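Local coordinates for protein polyhedrin (Orgyia pseudotsugata cypovirus 5, PDB 5A8U) that forms the crystalline matrix of viral occlusion bodies, the polyhedra that protect virus particles outside the host until insect larvae ingest them, at residues E52-M63 with F187-R198. Sequence-based numbering, arbitrary orientation.
Sequences EVIAGSLNRQLM and FPTIGFEVYRYR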
# COMPACT_ATOMS: atom_id res chain seq x y z
N GLU A 52 -1.63 -16.82 -3.29
CA GLU A 52 -2.73 -17.07 -4.23
C GLU A 52 -2.81 -15.99 -5.30
O GLU A 52 -3.22 -16.24 -6.43
CB GLU A 52 -4.07 -17.06 -3.47
CG GLU A 52 -4.25 -18.20 -2.48
CD GLU A 52 -4.64 -19.53 -3.11
OE1 GLU A 52 -4.90 -19.60 -4.34
OE2 GLU A 52 -4.70 -20.51 -2.35
N VAL A 53 -2.46 -14.78 -4.91
CA VAL A 53 -2.57 -13.65 -5.80
C VAL A 53 -1.44 -12.68 -5.49
O VAL A 53 -1.04 -12.49 -4.33
CB VAL A 53 -3.93 -12.97 -5.64
CG1 VAL A 53 -4.08 -12.40 -4.24
CG2 VAL A 53 -4.13 -11.87 -6.69
N ILE A 54 -0.89 -12.11 -6.54
CA ILE A 54 0.11 -11.09 -6.35
C ILE A 54 -0.24 -9.93 -7.27
O ILE A 54 -0.35 -10.10 -8.48
CB ILE A 54 1.50 -11.67 -6.59
CG1 ILE A 54 2.58 -10.69 -6.17
CG2 ILE A 54 1.67 -12.02 -8.02
CD1 ILE A 54 3.92 -11.36 -6.12
N ALA A 55 -0.43 -8.76 -6.68
CA ALA A 55 -0.95 -7.60 -7.39
C ALA A 55 -0.19 -6.40 -6.87
O ALA A 55 0.23 -6.37 -5.71
CB ALA A 55 -2.44 -7.43 -7.10
N GLY A 56 -0.03 -5.38 -7.71
CA GLY A 56 0.73 -4.23 -7.27
C GLY A 56 0.82 -3.22 -8.39
O GLY A 56 0.24 -3.41 -9.47
N SER A 57 1.56 -2.15 -8.13
CA SER A 57 1.69 -1.06 -9.08
C SER A 57 2.91 -0.23 -8.73
O SER A 57 3.43 -0.30 -7.62
CB SER A 57 0.43 -0.18 -9.07
OG SER A 57 0.36 0.64 -7.89
N LEU A 58 3.38 0.56 -9.69
CA LEU A 58 4.41 1.54 -9.40
C LEU A 58 4.04 2.83 -10.10
O LEU A 58 3.84 2.84 -11.32
CB LEU A 58 5.77 1.07 -9.93
CG LEU A 58 6.36 -0.19 -9.31
CD1 LEU A 58 7.56 -0.63 -10.14
CD2 LEU A 58 6.74 0.05 -7.85
N ASN A 59 3.94 3.93 -9.35
CA ASN A 59 3.76 5.22 -10.01
C ASN A 59 5.10 5.87 -10.37
O ASN A 59 6.18 5.27 -10.15
CB ASN A 59 2.86 6.16 -9.19
CG ASN A 59 3.45 6.52 -7.84
OD1 ASN A 59 4.62 6.22 -7.54
ND2 ASN A 59 2.65 7.21 -7.02
N ARG A 60 5.08 7.07 -10.95
CA ARG A 60 6.35 7.63 -11.43
C ARG A 60 7.36 7.84 -10.30
O ARG A 60 8.57 7.69 -10.51
CB ARG A 60 6.16 8.94 -12.24
CG ARG A 60 5.82 8.73 -13.73
CD ARG A 60 6.73 7.70 -14.47
NE ARG A 60 8.05 8.20 -14.89
CZ ARG A 60 8.88 7.51 -15.67
NH1 ARG A 60 8.52 6.31 -16.12
NH2 ARG A 60 10.07 8.01 -16.02
N GLN A 61 6.87 8.14 -9.11
CA GLN A 61 7.78 8.36 -7.98
C GLN A 61 8.64 7.13 -7.68
O GLN A 61 9.77 7.27 -7.23
CB GLN A 61 7.01 8.76 -6.72
CG GLN A 61 6.58 10.23 -6.71
CD GLN A 61 5.20 10.47 -7.30
OE1 GLN A 61 4.70 9.65 -8.07
NE2 GLN A 61 4.59 11.62 -6.98
N LEU A 62 8.10 5.94 -7.94
CA LEU A 62 8.88 4.71 -7.77
C LEU A 62 9.48 4.15 -9.06
O LEU A 62 10.40 3.33 -9.01
CB LEU A 62 8.04 3.64 -7.05
CG LEU A 62 7.71 4.00 -5.59
CD1 LEU A 62 6.97 2.86 -4.90
CD2 LEU A 62 8.98 4.34 -4.82
N MET A 63 8.98 4.58 -10.22
CA MET A 63 9.59 4.14 -11.48
C MET A 63 10.95 4.80 -11.70
O MET A 63 11.83 4.22 -12.34
CB MET A 63 8.68 4.46 -12.67
CG MET A 63 7.38 3.68 -12.69
SD MET A 63 7.62 1.92 -13.07
CE MET A 63 8.09 2.02 -14.80
N PHE A 187 7.47 7.06 -20.74
CA PHE A 187 7.51 7.41 -19.32
C PHE A 187 6.38 6.70 -18.58
O PHE A 187 5.45 7.33 -18.08
CB PHE A 187 7.44 8.94 -19.14
CG PHE A 187 8.52 9.67 -19.90
CD1 PHE A 187 9.84 9.69 -19.43
CD2 PHE A 187 8.22 10.34 -21.07
CE1 PHE A 187 10.83 10.36 -20.13
CE2 PHE A 187 9.20 11.00 -21.78
CZ PHE A 187 10.51 11.01 -21.32
N PRO A 188 6.47 5.36 -18.52
CA PRO A 188 5.31 4.60 -18.04
C PRO A 188 5.15 4.54 -16.52
O PRO A 188 6.07 4.78 -15.74
CB PRO A 188 5.60 3.18 -18.56
CG PRO A 188 7.07 3.07 -18.48
CD PRO A 188 7.59 4.47 -18.90
N THR A 189 3.92 4.23 -16.13
CA THR A 189 3.64 3.69 -14.81
C THR A 189 2.95 2.34 -15.03
O THR A 189 2.43 2.08 -16.12
CB THR A 189 2.80 4.66 -13.97
OG1 THR A 189 1.57 4.94 -14.64
CG2 THR A 189 3.56 5.98 -13.80
N ILE A 190 2.95 1.47 -14.03
CA ILE A 190 2.46 0.11 -14.25
C ILE A 190 1.57 -0.42 -13.14
O ILE A 190 1.68 0.01 -12.00
CB ILE A 190 3.61 -0.93 -14.41
CG1 ILE A 190 4.39 -1.11 -13.10
CG2 ILE A 190 4.51 -0.57 -15.61
CD1 ILE A 190 5.41 -2.22 -13.19
N GLY A 191 0.70 -1.34 -13.52
CA GLY A 191 -0.03 -2.18 -12.58
C GLY A 191 0.05 -3.62 -13.09
O GLY A 191 0.16 -3.85 -14.29
N PHE A 192 0.00 -4.58 -12.18
CA PHE A 192 0.03 -5.99 -12.59
C PHE A 192 -0.82 -6.88 -11.67
O PHE A 192 -1.09 -6.52 -10.51
CB PHE A 192 1.48 -6.51 -12.63
CG PHE A 192 2.13 -6.54 -11.26
CD1 PHE A 192 1.93 -7.62 -10.41
CD2 PHE A 192 2.91 -5.48 -10.83
CE1 PHE A 192 2.49 -7.65 -9.13
CE2 PHE A 192 3.48 -5.51 -9.54
CZ PHE A 192 3.26 -6.59 -8.71
N GLU A 193 -1.24 -8.02 -12.21
CA GLU A 193 -1.91 -9.06 -11.41
C GLU A 193 -1.37 -10.41 -11.84
O GLU A 193 -1.29 -10.70 -13.03
CB GLU A 193 -3.43 -9.05 -11.62
CG GLU A 193 -4.06 -7.68 -11.40
CD GLU A 193 -5.54 -7.63 -11.77
OE1 GLU A 193 -6.03 -8.58 -12.44
OE2 GLU A 193 -6.21 -6.65 -11.40
N VAL A 194 -1.00 -11.23 -10.87
CA VAL A 194 -0.48 -12.57 -11.15
C VAL A 194 -1.20 -13.54 -10.22
O VAL A 194 -1.45 -13.23 -9.05
CB VAL A 194 1.04 -12.61 -10.90
CG1 VAL A 194 1.59 -14.05 -10.79
CG2 VAL A 194 1.78 -11.80 -11.96
N TYR A 195 -1.53 -14.70 -10.75
CA TYR A 195 -2.40 -15.64 -10.08
C TYR A 195 -1.83 -17.05 -9.97
O TYR A 195 -1.20 -17.56 -10.89
CB TYR A 195 -3.74 -15.72 -10.84
CG TYR A 195 -4.49 -14.41 -10.92
CD1 TYR A 195 -4.24 -13.51 -11.95
CD2 TYR A 195 -5.44 -14.07 -9.96
CE1 TYR A 195 -4.92 -12.31 -12.02
CE2 TYR A 195 -6.13 -12.89 -10.03
CZ TYR A 195 -5.87 -12.01 -11.06
OH TYR A 195 -6.55 -10.82 -11.15
N ARG A 196 -2.08 -17.68 -8.82
CA ARG A 196 -1.72 -19.06 -8.55
C ARG A 196 -2.33 -20.03 -9.56
O ARG A 196 -3.53 -19.96 -9.86
CB ARG A 196 -2.23 -19.40 -7.14
CG ARG A 196 -2.38 -20.87 -6.79
CD ARG A 196 -1.06 -21.55 -6.56
NE ARG A 196 -0.21 -20.87 -5.58
CZ ARG A 196 1.04 -21.25 -5.34
NH1 ARG A 196 1.54 -22.28 -6.01
NH2 ARG A 196 1.78 -20.61 -4.45
N TYR A 197 -1.51 -20.95 -10.07
CA TYR A 197 -2.04 -22.10 -10.78
C TYR A 197 -2.63 -23.07 -9.77
O TYR A 197 -1.98 -23.47 -8.79
CB TYR A 197 -0.94 -22.82 -11.56
CG TYR A 197 -1.42 -24.06 -12.27
CD1 TYR A 197 -2.31 -23.97 -13.32
CD2 TYR A 197 -0.99 -25.32 -11.86
CE1 TYR A 197 -2.76 -25.12 -13.97
CE2 TYR A 197 -1.43 -26.48 -12.50
CZ TYR A 197 -2.32 -26.36 -13.56
OH TYR A 197 -2.75 -27.49 -14.22
N ARG A 198 -3.88 -23.43 -9.99
CA ARG A 198 -4.58 -24.31 -9.06
C ARG A 198 -4.60 -25.72 -9.61
O ARG A 198 -4.79 -25.91 -10.82
CB ARG A 198 -5.99 -23.78 -8.84
CG ARG A 198 -6.04 -22.51 -7.99
CD ARG A 198 -5.97 -22.83 -6.49
NE ARG A 198 -7.13 -23.63 -6.10
CZ ARG A 198 -7.09 -24.93 -5.81
NH1 ARG A 198 -5.94 -25.60 -5.79
NH2 ARG A 198 -8.23 -25.56 -5.51
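Pro188 O receives NH1 of Arg60 at 2.9 Å, within the plane of the guanidinium and along a fairly straight N-H line (163°), while Met63 brings CG and CE to 3.5 Å from the same oxygen. The Arg60 chain bends at chi2 and chi3, which carries its guanidinium from the short helix 60-63 to Phe187, whose CA lies over one face; NH2 meets the Phe187 ring at its edge, the two planes almost perpendicular, and also forms a salt bridge with Asp106. Beyond this Arg60 contact, strands 53-58 and 189-195 run as a regular antiparallel ladder, with paired backbone bonds at Ile54-Val194, Gly56-Phe192 and Leu58-Ile190. Gly56 illustrates how a residue lacking a side chain accommodates an aromatic neighbour across a sheet: Phe192 CG sits between its backbone N and carbonyl carbon (chi1 65°), laying one ring face over Gly56, whose CA makes a CH-pi contact 4.1 Å from the centroid. On the face of Val53, Ala55, Ser57, Glu193 and Tyr195, Val53 CG2 touches Tyr195 CE2 at 4.0 Å, and Tyr195 OH donates to Glu193 OE1 (2.6 Å); OE1 also pairs with Arg124, while OE2 pairs with Arg126. Ala55 and Ser57 pack against Ile218 and Phe220 of a second subunit. On the opposite face Ile54, Phe192 and Val194 pack on Val32 of strand 30-37, Leu58 lies against Trp48 of strand 43-50, and strand 124-128 flanks 189-195, completing a three-stranded sheet.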